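Local coordinates for periplasmic protein (Legionella pneumophila subsp. pneumophila, PDB 4FGQ) that is a calcium-dependent periplasmic protease, LapG, probably working as a cysteine protease of the bacterial transglutaminase-like family, at residues 22-25 with 26-29; 83-86 with 87-90. All blocks are in the same frame, centred on the assembly; numbering follows the deposited sequence.

Interaction 1 of 2, residues 22-25 with 26-29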
loop_
_atom_site.group_PDB
_atom_site.type_symbol
_atom_site.label_atom_id
_atom_site.label_comp_id
_atom_site.label_asym_id
_atom_site.label_seq_id
_atom_site.Cartn_x
_atom_site.Cartn_y
_atom_site.Cartn_z
ATOM N N GLY A 22 -23.547 5.822 4.729
ATOM C CA GLY A 22 -22.944 7.139 4.778
ATOM C C GLY A 22 -21.636 7.223 4.021
ATOM O O GLY A 22 -21.517 6.699 2.908
ATOM N N ASP A 23 -20.649 7.877 4.624
ATOM C CA ASP A 23 -19.376 8.095 3.947
ATOM C C ASP A 23 -18.582 6.808 3.772
ATOM O O ASP A 23 -17.795 6.690 2.829
ATOM C CB ASP A 23 -18.544 9.150 4.677
ATOM C CG ASP A 23 -19.111 10.550 4.516
ATOM O OD1 ASP A 23 -19.907 10.765 3.574
ATOM O OD2 ASP A 23 -18.756 11.435 5.323
ATOM N N THR A 24 -18.787 5.849 4.671
ATOM C CA THR A 24 -18.067 4.581 4.564
ATOM C C THR A 24 -18.506 3.851 3.301
ATOM O O THR A 24 -17.669 3.353 2.553
ATOM C CB THR A 24 -18.294 3.687 5.790
ATOM O OG1 THR A 24 -17.901 4.400 6.970
ATOM C CG2 THR A 24 -17.465 2.405 5.676
ATOM N N ARG A 25 -19.814 3.808 3.064
ATOM C CA ARG A 25 -20.338 3.216 1.837
ATOM C C ARG A 25 -19.745 3.920 0.626
ATOM O O ARG A 25 -19.302 3.271 -0.320
ATOM C CB ARG A 25 -21.868 3.298 1.793
ATOM C CG ARG A 25 -22.465 2.889 0.445
ATOM C CD ARG A 25 -23.992 2.891 0.483
ATOM N NE ARG A 25 -24.517 1.876 1.397
ATOM C CZ ARG A 25 -25.812 1.647 1.609
ATOM N NH1 ARG A 25 -26.729 2.364 0.973
ATOM N NH2 ARG A 25 -26.191 0.701 2.464
ATOM N N LYS A 26 -19.723 5.253 0.671
ATOM C CA LYS A 26 -19.153 6.049 -0.414
ATOM C C LYS A 26 -17.680 5.745 -0.660
ATOM O O LYS A 26 -17.231 5.796 -1.799
ATOM C CB LYS A 26 -19.325 7.548 -0.157
ATOM C CG LYS A 26 -20.753 8.044 -0.294
ATOM C CD LYS A 26 -20.806 9.554 -0.174
ATOM C CE LYS A 26 -22.157 10.086 -0.600
ATOM N NZ LYS A 26 -23.258 9.227 -0.103
ATOM N N ARG A 27 -16.922 5.458 0.395
ATOM C CA ARG A 27 -15.507 5.144 0.229
ATOM C C ARG A 27 -15.311 3.815 -0.499
ATOM O O ARG A 27 -14.430 3.694 -1.351
ATOM C CB ARG A 27 -14.759 5.142 1.573
ATOM C CG ARG A 27 -14.551 6.537 2.156
ATOM C CD ARG A 27 -13.508 6.567 3.287
ATOM N NE ARG A 27 -13.839 5.729 4.446
ATOM C CZ ARG A 27 -14.643 6.081 5.444
ATOM N NH1 ARG A 27 -15.250 7.266 5.446
ATOM N NH2 ARG A 27 -14.853 5.235 6.446
ATOM N N PHE A 28 -16.117 2.816 -0.149
ATOM C CA PHE A 28 -16.050 1.530 -0.841
ATOM C C PHE A 28 -16.381 1.695 -2.322
ATOM O O PHE A 28 -15.657 1.204 -3.193
ATOM C CB PHE A 28 -16.972 0.489 -0.191
ATOM C CG PHE A 28 -16.366 -0.191 1.010
ATOM C CD1 PHE A 28 -15.332 -1.107 0.855
ATOM C CD2 PHE A 28 -16.822 0.087 2.288
ATOM C CE1 PHE A 28 -14.768 -1.737 1.958
ATOM C CE2 PHE A 28 -16.263 -0.536 3.391
ATOM C CZ PHE A 28 -15.239 -1.449 3.232
ATOM N N THR A 29 -17.461 2.407 -2.610
ATOM C CA THR A 29 -17.863 2.622 -4.000
ATOM C C THR A 29 -16.784 3.357 -4.784
ATOM O O THR A 29 -16.504 3.028 -5.943
ATOM C CB THR A 29 -19.187 3.395 -4.077
ATOM O OG1 THR A 29 -20.227 2.596 -3.493
ATOM C CG2 THR A 29 -19.546 3.710 -5.525
HETATM O O HOH W 1 -23.796 6.723 1.249
#
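Thr24 and Arg27 meet obliquely near the start of helix 22-38, the arginine lying across the threonine. The hydroxyl OG1 of Thr24 stands 3.2 Å from NH2 of Arg27, and CA of Thr24 sits over one face of the guanidinium, 3.7 Å from its plane and displaced toward the rim. A chi1 of -72° brings CG of Arg27 to 3.3 Å from the carbonyl O of Asp23, and the bend at chi3 then turns the guanidinium over Thr24. One residue further on, Phe28 lies alongside Thr24, pointing the same way: the methyl CG2 of Thr24 touches ring atom CE2 of Phe28 at 3.9 Å. The threonine chi1 of -57° puts OG1 beside the backbone N, next to the guanidinium, and leaves CG2 anti to that N, alongside the ring.

Helical backbone bonds run beneath these side chains. Arg27 N donates to Asp23 O, Phe28 N to Thr24 O and Thr29 N to Arg25 O. Gly22 O accepts from Lys26 N and also from a water at 2.8 Å, which in turn accepts from Lys26 NZ. The lysine ammonium is thereby tied back to the carbonyl of Gly22, while its CD passes 4.0 Å from OD1 of Asp23.

Further out, the main hold on the guanidinium comes from helix 75-81, where Ile79 O accepts from NE of Arg27. Phe28 is buried against that helix and against helix 10-17, its ring meeting Tyr20 with the planes nearly parallel. The chemistry thus divides by side: the exposed side carries Asp23 and Lys26, with one water joining the ammonium to Gly22 O, whereas Arg27 bonds to helix 75-81, Arg25 NE to Ala17 O of helix 10-17, and Phe28 packs on both.

Interaction 2 of 2, residues 83-86 with 87-90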
loop_
_atom_site.group_PDB
_atom_site.type_symbol
_atom_site.label_atom_id
_atom_site.label_comp_id
_atom_site.label_asym_id
_atom_site.label_seq_id
_atom_site.Cartn_x
_atom_site.Cartn_y
_atom_site.Cartn_z
ATOM N N GLY A 83 -8.639 5.372 6.992
ATOM C CA GLY A 83 -7.211 5.631 6.948
ATOM C C GLY A 83 -6.428 4.675 7.829
ATOM O O GLY A 83 -6.932 3.624 8.203
ATOM N N GLY A 84 -5.197 5.047 8.169
ATOM C CA GLY A 84 -4.307 4.148 8.889
ATOM C C GLY A 84 -2.921 4.752 8.956
ATOM O O GLY A 84 -2.759 5.937 8.642
ATOM N N ASP A 85 -1.921 3.961 9.351
ATOM C CA ASP A 85 -0.555 4.476 9.416
ATOM C C ASP A 85 0.184 4.276 8.096
ATOM O O ASP A 85 -0.403 3.794 7.128
ATOM C CB ASP A 85 0.220 3.897 10.616
ATOM C CG ASP A 85 0.387 2.383 10.554
ATOM O OD1 ASP A 85 0.436 1.819 9.447
ATOM O OD2 ASP A 85 0.495 1.750 11.627
ATOM N N CYS A 86 1.460 4.645 8.046
ATOM C CA CYS A 86 2.199 4.603 6.784
ATOM C C CYS A 86 2.235 3.198 6.185
ATOM O O CYS A 86 2.215 3.026 4.959
ATOM C CB CYS A 86 3.620 5.129 6.980
ATOM S SG CYS A 86 4.588 4.198 8.208
ATOM N N GLU A 87 2.271 2.196 7.054
ATOM C CA GLU A 87 2.316 0.812 6.608
ATOM C C GLU A 87 0.973 0.458 5.969
ATOM O O GLU A 87 0.914 -0.172 4.901
ATOM C CB GLU A 87 2.668 -0.107 7.790
ATOM C CG GLU A 87 3.949 0.334 8.527
ATOM C CD GLU A 87 4.274 -0.507 9.754
ATOM O OE1 GLU A 87 3.357 -1.141 10.324
ATOM O OE2 GLU A 87 5.459 -0.532 10.156
ATOM N N ASP A 88 -0.111 0.898 6.601
ATOM C CA ASP A 88 -1.450 0.638 6.078
ATOM C C ASP A 88 -1.687 1.297 4.717
ATOM O O ASP A 88 -2.333 0.709 3.849
ATOM C CB ASP A 88 -2.528 1.084 7.070
ATOM C CG ASP A 88 -2.317 0.513 8.471
ATOM O OD1 ASP A 88 -1.819 -0.629 8.618
ATOM O OD2 ASP A 88 -2.660 1.207 9.451
ATOM N N PHE A 89 -1.165 2.511 4.525
ATOM C CA PHE A 89 -1.268 3.181 3.221
ATOM C C PHE A 89 -0.553 2.367 2.150
ATOM O O PHE A 89 -1.063 2.184 1.037
ATOM C CB PHE A 89 -0.625 4.575 3.261
ATOM C CG PHE A 89 -1.533 5.677 3.763
ATOM C CD1 PHE A 89 -1.949 5.715 5.089
ATOM C CD2 PHE A 89 -1.908 6.716 2.920
ATOM C CE1 PHE A 89 -2.757 6.737 5.557
ATOM C CE2 PHE A 89 -2.711 7.755 3.390
ATOM C CZ PHE A 89 -3.147 7.754 4.710
ATOM N N ALA A 90 0.640 1.881 2.474
ATOM C CA ALA A 90 1.418 1.127 1.493
ATOM C C ALA A 90 0.727 -0.186 1.127
ATOM O O ALA A 90 0.735 -0.605 -0.037
ATOM C CB ALA A 90 2.831 0.867 2.015
HETATM O O HOH W 2 0.766 -0.676 10.740
#
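Gly84 meets Phe89 and Asp88 where strand 83-84 turns into helix 86-100. Its carbonyl O lies at the edge of the Phe89 ring, near the ring plane and 3.2 Å from CE1, while its CA comes within 3.4 Å of Asp88 OD2, a closeness that the lack of a side chain permits.

Asp85 follows as the N-cap. Its OD1 accepts from Asp88 N at 3.0 Å, nearly straight, and only weakly from Glu87 N. A chi1 of 62° tucks the carboxylate between its own backbone N and carbonyl carbon, over the first turn. Asp88 reciprocates: OD2 receives Asp85 N at 2.9 Å, from above the carboxylate plane, completing a capping box. Asp85 O then accepts from Phe89 N.

Cys86 opens the helix, its carbonyl taking Ala90 N. A chi1 of 59° sets SG 3.3 Å from Glu87 N, and the side chain packs on His121 and Met122 of strand 119-126. A helix-start cysteine facing a strand histidine is the clan CA pattern, consistent with Cys86 as nucleophile and His121 as its partner.

The two capping carboxylates lie almost parallel, planes 18° apart, and Asp85 OD1 approaches Asp88 OD2 to 3.2 Å. A water spans Asp85 OD2 and Glu87 OE1; outside the turn Asp85 OD2 accepts from Asp69 N and Asp88 OD1 from Lys73 N. Asp85, Glu87 and Asp88 bind calcium together with Asp69 and Tyr71, although this model holds no metal there. Such clustered negative charge, probably eased in part by backbone N-H groups and the helix start, is consistent with a site whose repulsion a calcium ion would relieve.

Overall arrangement
Taken from the N terminus, interaction 1 comes first, near the start of helix 22-38, and is complete before the chain passes through helix 43-55, strand 58-59, the calcium-binding loop and helix 75-81 to reach interaction 2. The two are therefore in series, neither nesting nor crossing; both are local and neither closes a long loop. The centres of interactions 1 and 2 are about 18 Å apart, and their nearest atoms about 6 Å. Helix 75-81 receives Arg27 and Phe28 and leads on to strand 83-84. Interaction 1, near the surface, holds helix 22-38 to helices 10-17 and 75-81; the buried interaction 2 joins the two-stranded parallel sheet to helix 86-100, which packs on the antiparallel sheet.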